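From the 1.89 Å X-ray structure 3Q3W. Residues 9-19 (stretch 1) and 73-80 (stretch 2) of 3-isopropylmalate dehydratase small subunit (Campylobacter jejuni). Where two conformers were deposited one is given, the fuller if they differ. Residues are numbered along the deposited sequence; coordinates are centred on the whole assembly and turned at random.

Stretch 1, residues 9-19: IHKGIACPLEY
Stretch 2 73-80: SSILVSFE

The two stretches contribute adjacent parallel strands whose axes approach to 4.5 Å and cross at -28°, burying 758 Å² in total. The register pairs A14 with I75 (CA-CA 4.3 Å), C15 with L76 (CA-CA 4.9 Å) and P16 with V77 (CA-CA 4.5 Å). Extended torsions (C15 -130/123, I75 -131/139, V77 -123/116) alternate the side chains, leaving A14, P16, I75 and V77 on one face and C15 and L76 on the other.

I75 covers the most surface and anchors the ladder. Its N donates to I13 O (3.1 Å), and its O accepts from C15 N (2.8 Å). The ladder continues from V77 N to C15 O (3.0 Å) and from L17 N to V77 O (2.7 Å). Between these bonds the CA atoms of A14 and P16 make CA-H...O contacts, A14 CA to I75 O (3.1 Å) and P16 CA to V77 O (3.3 Å). With chi1 m and chi2 t, I75 sets CB against A14 CB (3.7 Å) and brings CD1 to H10 CD2 (4.0 Å), at the edge of the imidazole.

Near the start of stretch 2 the backbone kinks: S74 adopts -128/-1, and its N also bonds to I13 O (2.9 Å), which therefore serves two consecutive amides. The p rotamer of S74 places OG 2.6 Å from NE2 of H10 (chi1 t, chi2 76°), a short hydrogen bond. A water links S74 OG (2.8 Å) to I13 N (3.0 Å). G12 CA lies 3.6 Å from S74 OG, where a CB would clash.

On the C15 face, L76 (m, t) meets L17 (m, t) through their CD1 atoms (4.0 Å), while its CD2 reaches C15 CB (4.1 Å).

F79, second in coverage, closes the far end. Its N donates to Y19 O (3.2 Å), and its ring (chi1 m, chi2 -26°) receives E18 CA over one face, 3.9 Å from the F79 ring centroid, a CH-pi contact. Alongside, S78 OG (chi1 t) donates to L17 O (2.9 Å).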

ATOM      1  N   ILE A   9     -14.050  -5.662  -4.342  1.00 33.03           N
ATOM      2  CA  ILE A   9     -13.202  -6.226  -5.395  0.60 33.36           C
ATOM      3  C   ILE A   9     -12.410  -5.055  -5.939  1.00 32.37           C
ATOM      4  O   ILE A   9     -12.990  -4.034  -6.219  1.00 31.20           O
ATOM      5  CB  ILE A   9     -14.041  -6.782  -6.576  0.60 35.35           C
ATOM      6  CG1 ILE A   9     -15.149  -7.750  -6.113  0.60 36.58           C
ATOM      7  CG2 ILE A   9     -13.142  -7.440  -7.621  0.60 35.71           C
ATOM      8  CD1 ILE A   9     -14.739  -9.227  -5.932  0.60 38.49           C
ATOM      9  N   HIS A  10     -11.097  -5.196  -6.076  1.00 32.80           N
ATOM     10  CA  HIS A  10     -10.277  -4.167  -6.726  1.00 32.16           C
ATOM     11  C   HIS A  10      -9.242  -4.803  -7.655  1.00 33.20           C
ATOM     12  O   HIS A  10      -8.553  -5.739  -7.288  1.00 33.21           O
ATOM     13  CB  HIS A  10      -9.569  -3.307  -5.680  1.00 29.64           C
ATOM     14  CG  HIS A  10      -8.641  -2.296  -6.263  1.00 28.64           C
ATOM     15  ND1 HIS A  10      -9.084  -1.130  -6.852  1.00 26.73           N
ATOM     16  CD2 HIS A  10      -7.291  -2.297  -6.396  1.00 26.89           C
ATOM     17  CE1 HIS A  10      -8.046  -0.450  -7.301  1.00 29.11           C
ATOM     18  NE2 HIS A  10      -6.949  -1.146  -7.049  1.00 26.32           N
ATOM     19  N   LYS A  11      -9.129  -4.264  -8.863  1.00 34.63           N
ATOM     20  CA  LYS A  11      -8.132  -4.707  -9.826  1.00 34.86           C
ATOM     21  C   LYS A  11      -7.371  -3.456 -10.229  1.00 33.54           C
ATOM     22  O   LYS A  11      -7.994  -2.435 -10.548  1.00 34.37           O
ATOM     23  CB  LYS A  11      -8.814  -5.330 -11.036  1.00 36.97           C
ATOM     24  CG  LYS A  11      -7.876  -5.599 -12.222  1.00 39.64           C
ATOM     25  CD  LYS A  11      -8.535  -6.457 -13.313  1.00 44.67           C
ATOM     26  CE  LYS A  11      -7.859  -6.232 -14.651  1.00 47.77           C
ATOM     27  NZ  LYS A  11      -8.380  -7.172 -15.688  1.00 50.22           N
ATOM     28  N   GLY A  12      -6.046  -3.501 -10.142  1.00 32.34           N
ATOM     29  CA  GLY A  12      -5.217  -2.375 -10.585  1.00 30.71           C
ATOM     30  C   GLY A  12      -3.739  -2.708 -10.679  1.00 30.14           C
ATOM     31  O   GLY A  12      -3.303  -3.825 -10.380  1.00 30.18           O
ATOM     32  N   ILE A  13      -2.986  -1.707 -11.084  1.00 26.05           N
ATOM     33  CA  ILE A  13      -1.572  -1.808 -11.277  1.00 26.57           C
ATOM     34  C   ILE A  13      -0.882  -1.991  -9.931  1.00 25.47           C
ATOM     35  O   ILE A  13      -1.092  -1.198  -8.993  1.00 24.48           O
ATOM     36  CB  ILE A  13      -1.060  -0.522 -11.988  1.00 25.48           C
ATOM     37  CG1 ILE A  13      -1.798  -0.296 -13.312  1.00 28.62           C
ATOM     38  CG2 ILE A  13       0.477  -0.530 -12.131  1.00 27.12           C
ATOM     39  CD1 ILE A  13      -1.503  -1.246 -14.397  1.00 29.83           C
ATOM     40  N   ALA A  14      -0.099  -3.059  -9.809  1.00 24.91           N
ATOM     41  CA  ALA A  14       0.683  -3.311  -8.608  1.00 24.60           C
ATOM     42  C   ALA A  14       2.161  -2.994  -8.844  1.00 25.83           C
ATOM     43  O   ALA A  14       2.666  -3.196  -9.964  1.00 24.79           O
ATOM     44  CB  ALA A  14       0.515  -4.701  -8.170  1.00 26.38           C
ATOM     45  N   CYS A  15       2.824  -2.509  -7.787  1.00 24.58           N
ATOM     46  CA  CYS A  15       4.197  -2.019  -7.843  1.00 25.28           C
ATOM     47  C   CYS A  15       4.991  -2.659  -6.726  1.00 27.01           C
ATOM     48  O   CYS A  15       4.634  -2.508  -5.554  1.00 25.88           O
ATOM     49  CB  CYS A  15       4.279  -0.498  -7.672  1.00 23.97           C
ATOM     50  SG  CYS A  15       5.973   0.093  -7.826  1.00 24.36           S
ATOM     51  N   PRO A  16       6.079  -3.353  -7.074  1.00 28.47           N
ATOM     52  CA  PRO A  16       6.859  -3.987  -6.037  1.00 30.19           C
ATOM     53  C   PRO A  16       7.883  -3.043  -5.443  1.00 30.38           C
ATOM     54  O   PRO A  16       8.566  -2.330  -6.188  1.00 31.04           O
ATOM     55  CB  PRO A  16       7.542  -5.134  -6.782  1.00 31.84           C
ATOM     56  CG  PRO A  16       7.711  -4.627  -8.161  1.00 31.85           C
ATOM     57  CD  PRO A  16       6.617  -3.635  -8.419  1.00 29.11           C
ATOM     58  N   LEU A  17       7.972  -3.018  -4.130  1.00 29.94           N
ATOM     59  CA  LEU A  17       8.972  -2.205  -3.435  1.00 31.34           C
ATOM     60  C   LEU A  17       9.798  -3.133  -2.521  1.00 33.36           C
ATOM     61  O   LEU A  17       9.416  -3.443  -1.390  1.00 32.29           O
ATOM     62  CB  LEU A  17       8.318  -1.074  -2.624  1.00 28.68           C
ATOM     63  CG  LEU A  17       7.460  -0.100  -3.429  1.00 29.80           C
ATOM     64  CD1 LEU A  17       6.708   0.908  -2.449  1.00 27.51           C
ATOM     65  CD2 LEU A  17       8.239   0.687  -4.415  1.00 29.70           C
ATOM     66  N   GLU A  18      10.962  -3.527  -3.029  1.00 36.16           N
ATOM     67  CA  GLU A  18      11.771  -4.579  -2.422  1.00 39.91           C
ATOM     68  C   GLU A  18      12.613  -4.000  -1.296  1.00 41.57           C
ATOM     69  O   GLU A  18      13.855  -3.972  -1.350  1.00 41.96           O
ATOM     70  CB  GLU A  18      12.636  -5.217  -3.503  1.00 41.91           C
ATOM     71  CG  GLU A  18      11.816  -5.980  -4.541  1.00 42.98           C
ATOM     72  CD  GLU A  18      12.708  -6.676  -5.582  1.00 46.84           C
ATOM     73  OE1 GLU A  18      13.300  -7.743  -5.272  1.00 48.98           O
ATOM     74  OE2 GLU A  18      12.816  -6.138  -6.691  1.00 46.63           O
ATOM     75  N   TYR A  19      11.909  -3.528  -0.275  1.00 41.58           N
ATOM     76  CA  TYR A  19      12.513  -3.070   0.941  1.00 43.20           C
ATOM     77  C   TYR A  19      11.762  -3.716   2.112  1.00 43.17           C
ATOM     78  O   TYR A  19      10.535  -3.913   2.051  1.00 42.63           O
ATOM     79  CB  TYR A  19      12.439  -1.554   1.028  1.00 42.45           C
ATOM     80  CG  TYR A  19      12.795  -0.792  -0.234  1.00 45.37           C
ATOM     81  CD1 TYR A  19      14.106  -0.356  -0.475  1.00 52.73           C
ATOM     82  CD2 TYR A  19      11.818  -0.447  -1.170  1.00 49.11           C
ATOM     83  CE1 TYR A  19      14.440   0.387  -1.639  1.00 52.66           C
ATOM     84  CE2 TYR A  19      12.139   0.283  -2.335  1.00 50.14           C
ATOM     85  CZ  TYR A  19      13.451   0.703  -2.559  1.00 52.47           C
ATOM     86  OH  TYR A  19      13.771   1.432  -3.716  1.00 56.19           O
ATOM     87  N   SER A  73      -0.316   3.219 -10.070  1.00 23.08           N
ATOM     88  CA  SER A  73      -0.275   2.079  -9.128  1.00 23.12           C
ATOM     89  C   SER A  73      -1.350   2.252  -8.073  1.00 22.69           C
ATOM     90  O   SER A  73      -1.518   3.370  -7.546  1.00 22.23           O
ATOM     91  CB  SER A  73       1.115   1.961  -8.475  1.00 22.35           C
ATOM     92  OG  SER A  73       2.057   1.396  -9.370  1.00 24.96           O
ATOM     93  N   SER A  74      -2.092   1.185  -7.764  1.00 23.33           N
ATOM     94  CA  SER A  74      -3.054   1.196  -6.665  1.00 22.68           C
ATOM     95  C   SER A  74      -2.876   0.036  -5.693  1.00 22.54           C
ATOM     96  O   SER A  74      -3.606  -0.077  -4.667  1.00 21.64           O
ATOM     97  CB  SER A  74      -4.506   1.260  -7.195  1.00 23.92           C
ATOM     98  OG  SER A  74      -4.843   0.117  -7.969  1.00 23.84           O
ATOM     99  N   ILE A  75      -1.896  -0.812  -5.987  1.00 21.38           N
ATOM    100  CA  ILE A  75      -1.443  -1.896  -5.103  1.00 22.09           C
ATOM    101  C   ILE A  75       0.072  -1.909  -4.951  1.00 23.78           C
ATOM    102  O   ILE A  75       0.806  -1.731  -5.950  1.00 24.46           O
ATOM    103  CB  ILE A  75      -1.857  -3.275  -5.698  1.00 23.42           C
ATOM    104  CG1 ILE A  75      -3.364  -3.369  -5.758  1.00 23.78           C
ATOM    105  CG2 ILE A  75      -1.318  -4.415  -4.866  1.00 22.43           C
ATOM    106  CD1 ILE A  75      -3.916  -4.487  -6.692  1.00 25.31           C
ATOM    107  N   LEU A  76       0.548  -2.140  -3.728  1.00 24.47           N
ATOM    108  CA  LEU A  76       1.979  -2.239  -3.442  1.00 25.35           C
ATOM    109  C   LEU A  76       2.296  -3.633  -2.975  1.00 26.27           C
ATOM    110  O   LEU A  76       1.475  -4.260  -2.304  1.00 27.96           O
ATOM    111  CB  LEU A  76       2.423  -1.227  -2.389  1.00 24.42           C
ATOM    112  CG  LEU A  76       2.266   0.278  -2.698  1.00 24.81           C
ATOM    113  CD1 LEU A  76       2.792   1.129  -1.516  1.00 20.84           C
ATOM    114  CD2 LEU A  76       2.928   0.693  -4.000  1.00 20.34           C
ATOM    115  N   VAL A  77       3.466  -4.136  -3.357  1.00 27.46           N
ATOM    116  CA  VAL A  77       3.955  -5.390  -2.851  1.00 28.29           C
ATOM    117  C   VAL A  77       5.312  -5.117  -2.225  1.00 31.31           C
ATOM    118  O   VAL A  77       6.257  -4.700  -2.915  1.00 30.44           O
ATOM    119  CB  VAL A  77       4.074  -6.405  -3.974  1.00 30.35           C
ATOM    120  CG1 VAL A  77       4.419  -7.801  -3.389  1.00 29.39           C
ATOM    121  CG2 VAL A  77       2.797  -6.452  -4.726  1.00 25.40           C
ATOM    122  N   SER A  78       5.410  -5.319  -0.920  1.00 32.69           N
ATOM    123  CA  SER A  78       6.636  -5.051  -0.173  1.00 34.77           C
ATOM    124  C   SER A  78       7.063  -6.215   0.711  1.00 36.81           C
ATOM    125  O   SER A  78       6.466  -7.276   0.702  1.00 37.47           O
ATOM    126  CB  SER A  78       6.452  -3.820   0.684  1.00 34.02           C
ATOM    127  OG  SER A  78       7.696  -3.190   0.939  1.00 38.40           O
ATOM    128  N   PHE A  79       8.136  -6.013   1.456  1.00 38.69           N
ATOM    129  CA  PHE A  79       8.663  -7.069   2.271  1.00 41.32           C
ATOM    130  C   PHE A  79       8.203  -6.813   3.694  1.00 42.00           C
ATOM    131  O   PHE A  79       7.258  -6.038   3.913  1.00 41.14           O
ATOM    132  CB  PHE A  79      10.180  -7.130   2.143  1.00 43.04           C
ATOM    133  CG  PHE A  79      10.688  -7.529   0.764  1.00 42.74           C
ATOM    134  CD1 PHE A  79       9.927  -8.293  -0.102  1.00 41.00           C
ATOM    135  CD2 PHE A  79      11.994  -7.195   0.392  1.00 43.94           C
ATOM    136  CE1 PHE A  79      10.443  -8.676  -1.313  1.00 43.28           C
ATOM    137  CE2 PHE A  79      12.522  -7.587  -0.815  1.00 42.24           C
ATOM    138  CZ  PHE A  79      11.745  -8.323  -1.669  1.00 43.86           C
ATOM    139  N   GLU A  80       8.831  -7.489   4.657  1.00 43.64           N
ATOM    140  CA  GLU A  80       8.290  -7.585   6.004  1.00 44.09           C
ATOM    141  C   GLU A  80       8.326  -6.299   6.783  1.00 41.91           C
ATOM    142  O   GLU A  80       9.124  -5.420   6.513  1.00 40.17           O
ATOM    143  CB  GLU A  80       8.997  -8.677   6.827  1.00 47.57           C
ATOM    144  CG  GLU A  80      10.548  -8.655   6.803  1.00 50.12           C
ATOM    145  CD  GLU A  80      11.148  -9.635   5.770  1.00 53.46           C
ATOM    146  OE1 GLU A  80      10.794  -9.546   4.567  1.00 51.51           O
ATOM    147  OE2 GLU A  80      11.964 -10.489   6.170  1.00 56.24           O
TER
HETATM  148  O   HOH W   1      -4.371   0.862 -10.630  1.00 19.78           O